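Long-range contacts in putative extracellular solute-binding protein (Bordetella bronchiseptica, PDB 4P56), which binds mandelate and probably serves as the periplasmic solute receptor of a TRAP transport system: residues P148-T153 / F209-L214; K127-A132 / K321-P326; V27-S32 / V61-L66. One frame throughout, in Å; residues are numbered along the deposited sequence.

Contact 1: P148-T153 / F209-L214. With RMN ((R)-mandelic acid), chain D.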
loop_
_atom_site.group_PDB
_atom_site.type_symbol
_atom_site.label_atom_id
_atom_site.label_comp_id
_atom_site.label_asym_id
_atom_site.label_seq_id
_atom_site.Cartn_x
_atom_site.Cartn_y
_atom_site.Cartn_z
ATOM N N PRO A 148 6.849 1.955 -6.124
ATOM C CA PRO A 148 8.087 1.305 -5.716
ATOM C C PRO A 148 8.569 1.854 -4.381
ATOM O O PRO A 148 8.668 3.076 -4.222
ATOM C CB PRO A 148 9.086 1.714 -6.803
ATOM C CG PRO A 148 8.287 2.156 -7.949
ATOM C CD PRO A 148 6.931 2.540 -7.477
ATOM N N GLY A 149 8.868 0.957 -3.454
ATOM C CA GLY A 149 9.383 1.343 -2.145
ATOM C C GLY A 149 10.842 1.755 -2.255
ATOM O O GLY A 149 11.627 1.199 -3.041
ATOM N N ILE A 150 11.199 2.746 -1.462
ATOM C CA ILE A 150 12.546 3.299 -1.465
ATOM C C ILE A 150 13.136 3.210 -0.068
ATOM O O ILE A 150 12.415 3.318 0.923
ATOM C CB ILE A 150 12.484 4.773 -1.862
ATOM C CG1 ILE A 150 12.019 4.873 -3.319
ATOM C CG2 ILE A 150 13.860 5.415 -1.647
ATOM C CD1 ILE A 150 11.749 6.298 -3.818
ATOM N N ALA A 151 14.448 3.017 0.025
ATOM C CA ALA A 151 15.092 3.033 1.318
ATOM C C ALA A 151 15.611 4.436 1.637
ATOM O O ALA A 151 16.643 4.864 1.101
ATOM C CB ALA A 151 16.245 2.009 1.369
ATOM N N PHE A 152 14.907 5.135 2.526
ATOM C CA PHE A 152 15.312 6.479 2.946
ATOM C C PHE A 152 16.014 6.445 4.302
ATOM O O PHE A 152 15.555 5.776 5.249
ATOM C CB PHE A 152 14.094 7.385 3.113
ATOM C CG PHE A 152 13.368 7.698 1.849
ATOM C CD1 PHE A 152 13.907 8.570 0.918
ATOM C CD2 PHE A 152 12.103 7.163 1.615
ATOM C CE1 PHE A 152 13.222 8.896 -0.237
ATOM C CE2 PHE A 152 11.402 7.498 0.444
ATOM C CZ PHE A 152 11.952 8.364 -0.471
ATOM N N THR A 153 17.109 7.196 4.420
ATOM C CA THR A 153 17.784 7.315 5.708
ATOM C C THR A 153 18.196 8.748 6.005
ATOM O O THR A 153 18.405 9.566 5.107
ATOM C CB THR A 153 19.033 6.486 5.762
ATOM O OG1 THR A 153 19.841 6.825 4.638
ATOM C CG2 THR A 153 18.697 5.015 5.735
ATOM N N PHE A 209 9.497 3.947 2.474
ATOM C CA PHE A 209 8.313 4.631 1.945
ATOM C C PHE A 209 8.429 4.693 0.421
ATOM O O PHE A 209 9.538 4.584 -0.120
ATOM C CB PHE A 209 8.301 6.075 2.433
ATOM C CG PHE A 209 7.347 6.363 3.570
ATOM C CD1 PHE A 209 6.229 5.586 3.806
ATOM C CD2 PHE A 209 7.552 7.474 4.353
ATOM C CE1 PHE A 209 5.352 5.902 4.830
ATOM C CE2 PHE A 209 6.673 7.792 5.394
ATOM C CZ PHE A 209 5.574 6.998 5.618
ATOM N N PRO A 210 7.296 4.895 -0.276
ATOM C CA PRO A 210 7.377 5.268 -1.685
ATOM C C PRO A 210 7.777 6.741 -1.791
ATOM O O PRO A 210 7.821 7.438 -0.779
ATOM C CB PRO A 210 5.956 5.061 -2.184
ATOM C CG PRO A 210 5.116 5.435 -0.993
ATOM C CD PRO A 210 5.909 4.970 0.223
ATOM N N ALA A 211 8.118 7.190 -2.986
ATOM C CA ALA A 211 8.645 8.531 -3.161
ATOM C C ALA A 211 7.749 9.638 -2.584
ATOM O O ALA A 211 8.233 10.555 -1.966
ATOM C CB ALA A 211 8.893 8.784 -4.608
ATOM N N GLU A 212 6.443 9.562 -2.825
ATOM C CA GLU A 212 5.543 10.665 -2.493
ATOM C C GLU A 212 5.560 10.982 -0.998
ATOM O O GLU A 212 5.398 12.134 -0.586
ATOM C CB GLU A 212 4.101 10.363 -2.963
ATOM C CG GLU A 212 3.338 9.293 -2.149
ATOM C CD GLU A 212 2.768 9.858 -0.820
ATOM O OE1 GLU A 212 2.636 9.081 0.146
ATOM O OE2 GLU A 212 2.513 11.070 -0.748
ATOM N N SER A 213 5.793 9.944 -0.207
ATOM C CA SER A 213 5.692 10.013 1.226
ATOM C C SER A 213 6.797 10.875 1.818
ATOM O O SER A 213 6.576 11.526 2.830
ATOM C CB SER A 213 5.769 8.599 1.808
ATOM O OG SER A 213 4.775 7.764 1.219
ATOM N N LEU A 214 7.956 10.903 1.168
ATOM C CA LEU A 214 9.027 11.813 1.570
ATOM C C LEU A 214 8.479 13.228 1.740
ATOM O O LEU A 214 8.871 13.972 2.648
ATOM C CB LEU A 214 10.138 11.804 0.509
ATOM C CG LEU A 214 11.288 12.779 0.716
ATOM C CD1 LEU A 214 12.201 12.270 1.810
ATOM C CD2 LEU A 214 12.074 12.991 -0.584
HETATM C C1 RMN D . 1.844 3.581 3.722
HETATM C C2 RMN D . 0.644 4.166 4.099
HETATM C C3 RMN D . 0.300 5.426 3.644
HETATM C C4 RMN D . 1.170 6.139 2.838
HETATM C C5 RMN D . 2.382 5.563 2.465
HETATM C C6 RMN D . 2.706 4.290 2.907
HETATM C C7 RMN D . 2.223 2.218 4.233
HETATM C C10 RMN D . 3.285 2.376 5.280
HETATM O O8 RMN D . 2.774 1.414 3.262
HETATM O O11 RMN D . 4.529 2.385 4.985
HETATM O O12 RMN D . 2.935 2.566 6.483
HETATM O O HOH W 1 7.914 5.382 -5.375
#
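The ring of Phe152 is packed between Leu214 CD1 over one face and Ile150 CG2 over the other, the latter 3.6 Å above the centre of the ring plane. Its edge meets the start of helix 211-216, with Phe152 CE2 3.8 Å from Pro210 O and CZ directed at Ala211 CA. The second ring, Phe209, carries Ser213 CB over one face, offset toward the rim, and lies obliquely to the mandelate carboxylate, its CE1 3.6 Å from O11 of the ligand. The two phenylalanine side chains run at about a right angle and touch where Phe152 CE2 comes 3.9 Å from Phe209 CB. Beyond CB the Phe209 ring leads off to the ligand pocket, where it forms a cation-pi pair with Arg170.

Ile150, Phe152 and Phe209 belong to the mixed sheet in which strands 149-153 and 206-210 are antiparallel neighbours, and helix 211-216 follows the second. Ile150 N donates to Phe209 O at 2.8 Å, while the return bond from Phe209 N to Ile150 O is weak. Ile150 CG1 stands beside its own backbone N (chi1 -66°), and CD1 extends to Ala211 CB at 3.9 Å. Where the strand passes into the helix, one water donates to Pro148 O and accepts from Ala211 N. Ser213 OG lies 3.5 Å from C5 of the mandelate ring and donates to Glu212 OE1, which is also hydrogen-bonded to His39 NE2.

Contact 2: K127-A132 / K321-P326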
loop_
_atom_site.group_PDB
_atom_site.type_symbol
_atom_site.label_atom_id
_atom_site.label_comp_id
_atom_site.label_asym_id
_atom_site.label_seq_id
_atom_site.Cartn_x
_atom_site.Cartn_y
_atom_site.Cartn_z
ATOM N N LYS A 127 -9.748 -12.829 -8.788
ATOM C CA LYS A 127 -9.889 -14.108 -9.499
ATOM C C LYS A 127 -9.556 -15.330 -8.638
ATOM O O LYS A 127 -10.188 -16.359 -8.770
ATOM C CB LYS A 127 -8.997 -14.110 -10.754
ATOM C CG LYS A 127 -9.014 -15.458 -11.515
ATOM C CD LYS A 127 -8.443 -15.249 -12.886
ATOM C CE LYS A 127 -8.629 -16.440 -13.809
ATOM N NZ LYS A 127 -7.983 -16.120 -15.113
ATOM N N TYR A 128 -8.562 -15.232 -7.766
ATOM C CA TYR A 128 -8.030 -16.441 -7.123
ATOM C C TYR A 128 -8.165 -16.481 -5.597
ATOM O O TYR A 128 -8.113 -17.556 -5.004
ATOM C CB TYR A 128 -6.538 -16.633 -7.463
ATOM C CG TYR A 128 -6.229 -16.869 -8.924
ATOM C CD1 TYR A 128 -6.326 -18.137 -9.476
ATOM C CD2 TYR A 128 -5.819 -15.832 -9.745
ATOM C CE1 TYR A 128 -6.045 -18.355 -10.794
ATOM C CE2 TYR A 128 -5.539 -16.046 -11.082
ATOM C CZ TYR A 128 -5.659 -17.307 -11.599
ATOM O OH TYR A 128 -5.363 -17.515 -12.926
ATOM N N LEU A 129 -8.262 -15.325 -4.950
ATOM C CA LEU A 129 -7.985 -15.288 -3.518
ATOM C C LEU A 129 -9.180 -14.906 -2.635
ATOM O O LEU A 129 -9.119 -15.058 -1.414
ATOM C CB LEU A 129 -6.837 -14.297 -3.237
ATOM C CG LEU A 129 -5.546 -14.587 -4.019
ATOM C CD1 LEU A 129 -4.461 -13.556 -3.747
ATOM C CD2 LEU A 129 -5.047 -15.944 -3.642
ATOM N N LEU A 130 -10.260 -14.441 -3.241
ATOM C CA LEU A 130 -11.404 -13.963 -2.471
ATOM C C LEU A 130 -11.984 -15.048 -1.565
ATOM O O LEU A 130 -12.453 -14.747 -0.462
ATOM C CB LEU A 130 -12.516 -13.453 -3.390
ATOM C CG LEU A 130 -12.277 -12.146 -4.159
ATOM C CD1 LEU A 130 -13.507 -11.833 -4.933
ATOM C CD2 LEU A 130 -11.940 -10.978 -3.249
ATOM N N LYS A 131 -12.002 -16.299 -2.044
ATOM C CA LYS A 131 -12.599 -17.402 -1.296
ATOM C C LYS A 131 -11.941 -17.726 0.045
ATOM O O LYS A 131 -12.569 -18.344 0.900
ATOM C CB LYS A 131 -12.692 -18.677 -2.161
ATOM C CG LYS A 131 -11.357 -19.208 -2.666
ATOM C CD LYS A 131 -11.580 -20.421 -3.565
ATOM C CE LYS A 131 -10.335 -21.262 -3.710
ATOM N NZ LYS A 131 -10.603 -22.461 -4.575
ATOM N N ALA A 132 -10.709 -17.266 0.233
ATOM C CA ALA A 132 -9.975 -17.477 1.482
ATOM C C ALA A 132 -10.481 -16.619 2.672
ATOM O O ALA A 132 -10.098 -16.861 3.833
ATOM C CB ALA A 132 -8.520 -17.203 1.230
ATOM N N LYS A 321 -4.391 -21.892 2.564
ATOM C CA LYS A 321 -5.672 -21.243 2.434
ATOM C C LYS A 321 -6.528 -21.862 1.343
ATOM O O LYS A 321 -7.630 -21.366 1.064
ATOM C CB LYS A 321 -5.512 -19.746 2.136
ATOM C CG LYS A 321 -4.993 -18.941 3.306
ATOM C CD LYS A 321 -6.004 -18.874 4.451
ATOM C CE LYS A 321 -5.556 -17.849 5.506
ATOM N NZ LYS A 321 -6.473 -17.699 6.663
ATOM N N GLY A 322 -6.038 -22.908 0.694
ATOM C CA GLY A 322 -6.866 -23.613 -0.262
ATOM C C GLY A 322 -6.951 -22.939 -1.622
ATOM O O GLY A 322 -7.846 -23.220 -2.402
ATOM N N ILE A 323 -6.012 -22.066 -1.931
ATOM C CA ILE A 323 -6.047 -21.416 -3.249
ATOM C C ILE A 323 -4.962 -21.948 -4.162
ATOM O O ILE A 323 -4.022 -22.623 -3.699
ATOM C CB ILE A 323 -5.928 -19.901 -3.137
ATOM C CG1 ILE A 323 -4.528 -19.518 -2.724
ATOM C CG2 ILE A 323 -6.984 -19.305 -2.206
ATOM C CD1 ILE A 323 -3.779 -19.023 -3.893
ATOM N N ASP A 324 -5.102 -21.659 -5.461
ATOM C CA ASP A 324 -4.102 -22.028 -6.468
ATOM C C ASP A 324 -2.934 -21.020 -6.527
ATOM O O ASP A 324 -2.942 -20.057 -7.293
ATOM C CB ASP A 324 -4.737 -22.160 -7.852
ATOM C CG ASP A 324 -3.804 -22.850 -8.859
ATOM O OD1 ASP A 324 -2.574 -22.916 -8.620
ATOM O OD2 ASP A 324 -4.306 -23.297 -9.902
ATOM N N GLY A 325 -1.942 -21.281 -5.702
ATOM C CA GLY A 325 -0.828 -20.373 -5.498
ATOM C C GLY A 325 -0.086 -20.133 -6.798
ATOM O O GLY A 325 0.085 -18.986 -7.188
ATOM N N PRO A 326 0.378 -21.213 -7.451
ATOM C CA PRO A 326 1.157 -21.064 -8.682
ATOM C C PRO A 326 0.381 -20.348 -9.766
ATOM O O PRO A 326 0.992 -19.550 -10.464
ATOM C CB PRO A 326 1.505 -22.521 -9.058
ATOM C CG PRO A 326 1.670 -23.173 -7.714
ATOM C CD PRO A 326 0.565 -22.550 -6.853
HETATM O O HOH W 2 -7.560 -20.097 -6.304
HETATM O O HOH W 3 -8.796 -16.332 6.014
#
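A Schellman motif with Gly322 as its positive-phi residue ends helix 310-320, and the chain, running on through Ile323, packs against the last part of helix 114-129 and the 3-10 turn at 130-132. Positive phi at Gly322 (80°) brings the chain out of the helix and places Ile323 toward the partner segment. Ile323 CD1 presses on Leu129 CD2 at 3.3 Å, tighter than an ordinary carbon contact. The isoleucine is not relaxed: CG1 sits between its own backbone N and carbonyl carbon, and chi2 is 103°, away from a staggered value. Its other branch, CG2, lies 3.5 Å from Tyr128 O and also borders Ala132 CB.

Beyond Ile323 the chain enters helix 325-340, so the contact ties the junction between two C-terminal helices to the end of helix 114-129. Asp324 is the N-cap of helix 325-340, its OD1 accepting from Ala327 N. Close to this cap, the Tyr128 side chain touches Ala327, Ala328 and Ser331 of the same helix.

No direct hydrogen bond joins the segments; water does so instead. One molecule, at the edge of the Tyr128 ring and in its plane, donates to Tyr128 O at 2.9 Å and accepts from Asp324 N. Another donates to Ala132 O and accepts from Lys321 NZ at 2.8 Å, reached by a lysine chain bent at chi2 (-68°). Near the root of that chain Lys321 CB rests on Ala132 CB at 4.0 Å. Lys131 stretches across from the 3-10 turn as an extended chain, laying CE 3.4 Å from Gly322 O and passing obliquely over Ile323, with CE also near CG2.

Contact 3: V27-S32 / V61-L66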
loop_
_atom_site.group_PDB
_atom_site.type_symbol
_atom_site.label_atom_id
_atom_site.label_comp_id
_atom_site.label_asym_id
_atom_site.label_seq_id
_atom_site.Cartn_x
_atom_site.Cartn_y
_atom_site.Cartn_z
ATOM N N VAL A 27 -28.762 7.748 0.786
ATOM C CA VAL A 27 -27.756 7.182 1.692
ATOM C C VAL A 27 -26.427 7.922 1.619
ATOM O O VAL A 27 -25.786 8.004 0.562
ATOM C CB VAL A 27 -27.490 5.703 1.411
ATOM C CG1 VAL A 27 -26.339 5.191 2.282
ATOM C CG2 VAL A 27 -28.729 4.865 1.671
ATOM N N GLU A 28 -26.028 8.447 2.765
ATOM C CA GLU A 28 -24.755 9.104 2.940
ATOM C C GLU A 28 -23.845 8.133 3.688
ATOM O O GLU A 28 -24.143 7.721 4.798
ATOM C CB GLU A 28 -24.964 10.388 3.740
ATOM C CG GLU A 28 -23.795 11.314 3.711
ATOM C CD GLU A 28 -24.141 12.687 4.249
ATOM O OE1 GLU A 28 -24.850 12.768 5.269
ATOM O OE2 GLU A 28 -23.686 13.687 3.662
ATOM N N LEU A 29 -22.754 7.744 3.060
ATOM C CA LEU A 29 -21.831 6.828 3.666
ATOM C C LEU A 29 -20.737 7.608 4.374
ATOM O O LEU A 29 -20.045 8.431 3.753
ATOM C CB LEU A 29 -21.245 5.937 2.586
ATOM C CG LEU A 29 -22.260 5.025 1.880
ATOM C CD1 LEU A 29 -21.633 4.424 0.606
ATOM C CD2 LEU A 29 -22.736 3.919 2.809
ATOM N N THR A 30 -20.531 7.357 5.650
ATOM C CA THR A 30 -19.451 8.055 6.311
ATOM C C THR A 30 -18.126 7.352 5.980
ATOM O O THR A 30 -18.071 6.119 5.853
ATOM C CB THR A 30 -19.650 8.130 7.832
ATOM O OG1 THR A 30 -19.857 6.814 8.377
ATOM C CG2 THR A 30 -20.865 9.007 8.158
ATOM N N LEU A 31 -17.076 8.159 5.859
ATOM C CA LEU A 31 -15.737 7.732 5.515
ATOM C C LEU A 31 -14.756 8.266 6.562
ATOM O O LEU A 31 -14.732 9.456 6.820
ATOM C CB LEU A 31 -15.380 8.291 4.136
ATOM C CG LEU A 31 -13.914 8.234 3.750
ATOM C CD1 LEU A 31 -13.423 6.793 3.588
ATOM C CD2 LEU A 31 -13.728 9.037 2.448
ATOM N N SER A 32 -13.961 7.398 7.185
ATOM C CA SER A 32 -12.888 7.867 8.053
ATOM C C SER A 32 -11.544 7.657 7.374
ATOM O O SER A 32 -11.308 6.611 6.785
ATOM C CB SER A 32 -12.869 7.137 9.404
ATOM O OG SER A 32 -11.894 7.691 10.283
ATOM N N VAL A 61 -26.390 8.007 -3.488
ATOM C CA VAL A 61 -25.291 7.518 -2.651
ATOM C C VAL A 61 -24.175 8.542 -2.656
ATOM O O VAL A 61 -23.672 8.904 -3.706
ATOM C CB VAL A 61 -24.729 6.144 -3.139
ATOM C CG1 VAL A 61 -23.639 5.610 -2.189
ATOM C CG2 VAL A 61 -25.869 5.126 -3.247
ATOM N N THR A 62 -23.809 9.032 -1.476
ATOM C CA THR A 62 -22.667 9.930 -1.367
ATOM C C THR A 62 -21.731 9.459 -0.259
ATOM O O THR A 62 -22.133 8.652 0.610
ATOM C CB THR A 62 -23.145 11.341 -1.078
ATOM O OG1 THR A 62 -23.865 11.330 0.152
ATOM C CG2 THR A 62 -24.081 11.807 -2.198
ATOM N N LEU A 63 -20.488 9.927 -0.323
ATOM C CA LEU A 63 -19.462 9.637 0.683
ATOM C C LEU A 63 -19.205 10.921 1.449
ATOM O O LEU A 63 -18.951 11.967 0.843
ATOM C CB LEU A 63 -18.141 9.272 0.042
ATOM C CG LEU A 63 -17.905 8.004 -0.737
ATOM C CD1 LEU A 63 -16.421 7.986 -1.071
ATOM C CD2 LEU A 63 -18.331 6.801 0.083
ATOM N N ARG A 64 -19.271 10.864 2.774
ATOM C CA ARG A 64 -18.980 12.051 3.585
ATOM C C ARG A 64 -17.706 11.779 4.353
ATOM O O ARG A 64 -17.665 10.855 5.167
ATOM C CB ARG A 64 -20.148 12.362 4.528
ATOM C CG ARG A 64 -19.855 13.407 5.633
ATOM C CD ARG A 64 -21.125 14.094 6.150
ATOM N NE ARG A 64 -22.171 13.163 6.569
ATOM C CZ ARG A 64 -22.248 12.580 7.766
ATOM N NH1 ARG A 64 -21.344 12.840 8.707
ATOM N NH2 ARG A 64 -23.256 11.750 8.040
ATOM N N LEU A 65 -16.667 12.554 4.069
ATOM C CA LEU A 65 -15.405 12.458 4.811
ATOM C C LEU A 65 -15.507 13.085 6.193
ATOM O O LEU A 65 -15.775 14.277 6.337
ATOM C CB LEU A 65 -14.272 13.130 4.050
ATOM C CG LEU A 65 -12.884 13.099 4.710
ATOM C CD1 LEU A 65 -12.346 11.687 4.980
ATOM C CD2 LEU A 65 -11.876 13.866 3.859
ATOM N N LEU A 66 -15.319 12.265 7.214
ATOM C CA LEU A 66 -15.408 12.747 8.588
ATOM C C LEU A 66 -14.197 13.647 8.836
ATOM O O LEU A 66 -13.116 13.396 8.307
ATOM C CB LEU A 66 -15.418 11.529 9.558
ATOM C CG LEU A 66 -16.662 10.641 9.444
ATOM C CD1 LEU A 66 -16.515 9.318 10.226
ATOM C CD2 LEU A 66 -17.908 11.393 9.944
HETATM O O HOH W 4 -26.714 10.595 -0.424
#
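Val61 opens the second segment with CG1 against Leu29 CD1 at 3.6 Å, on the face where Leu29, Leu31, Leu63 and Leu65 also lie and which helix 40-56 covers through Ile53, Trp49 and Met47. At Thr62 the backbone is gripped twice: its N donates to Val27 O, and its O accepts from Leu29 N. A water joins Thr62 OG1 to Val27 O, the latter weakly. Leu63 CD2 then packs on Leu29 CB at 3.9 Å. Arg64 repeats the double grip, N to Leu29 O at 2.7 Å and O from Leu31 N at 2.8 Å.

On the opposite face its side chain leaves anti to the backbone N (chi1 168°) and bends at chi3, bringing NE 3.0 Å from Glu28 OE1. This salt bridge lies in the guanidinium plane but meets the oxygen from above the carboxylate, the two planes being 74° apart; NH2 adds a weak bond. Thr30 CG2 covers one guanidinium face, 3.6 Å from NH2. Leu65 CD1 meets Leu31 CD2, Leu66 N closes the series on Leu31 O at 2.9 Å, and Leu66 CD1 lies near Thr30 CB. In-register parallel strands 28-31 and 62-65, joined through helix 40-56, make a classic beta-alpha-beta unit.

In the fold
Contact 3 closes early in the chain, before either of the others opens, whereas contact 1 is nested within the long loop closed by contact 2. None touches another: the centres lie 30 to 32 Å apart, and the nearest atoms of contacts 1 and 3 are about 15 Å from each other. Mandelate lies against contact 1, which supplies Phe209 and Ser213 to the pocket. Contact 3 is more remote, the side chain of Leu31 being about 14 Å from the ligand, yet the chain leaving strand 28-31 soon provides Trp34 and His39. Contact 2, across the chain's centre from contact 1, lies where helix 114-129 meets the junction of helices 310-320 and 325-340.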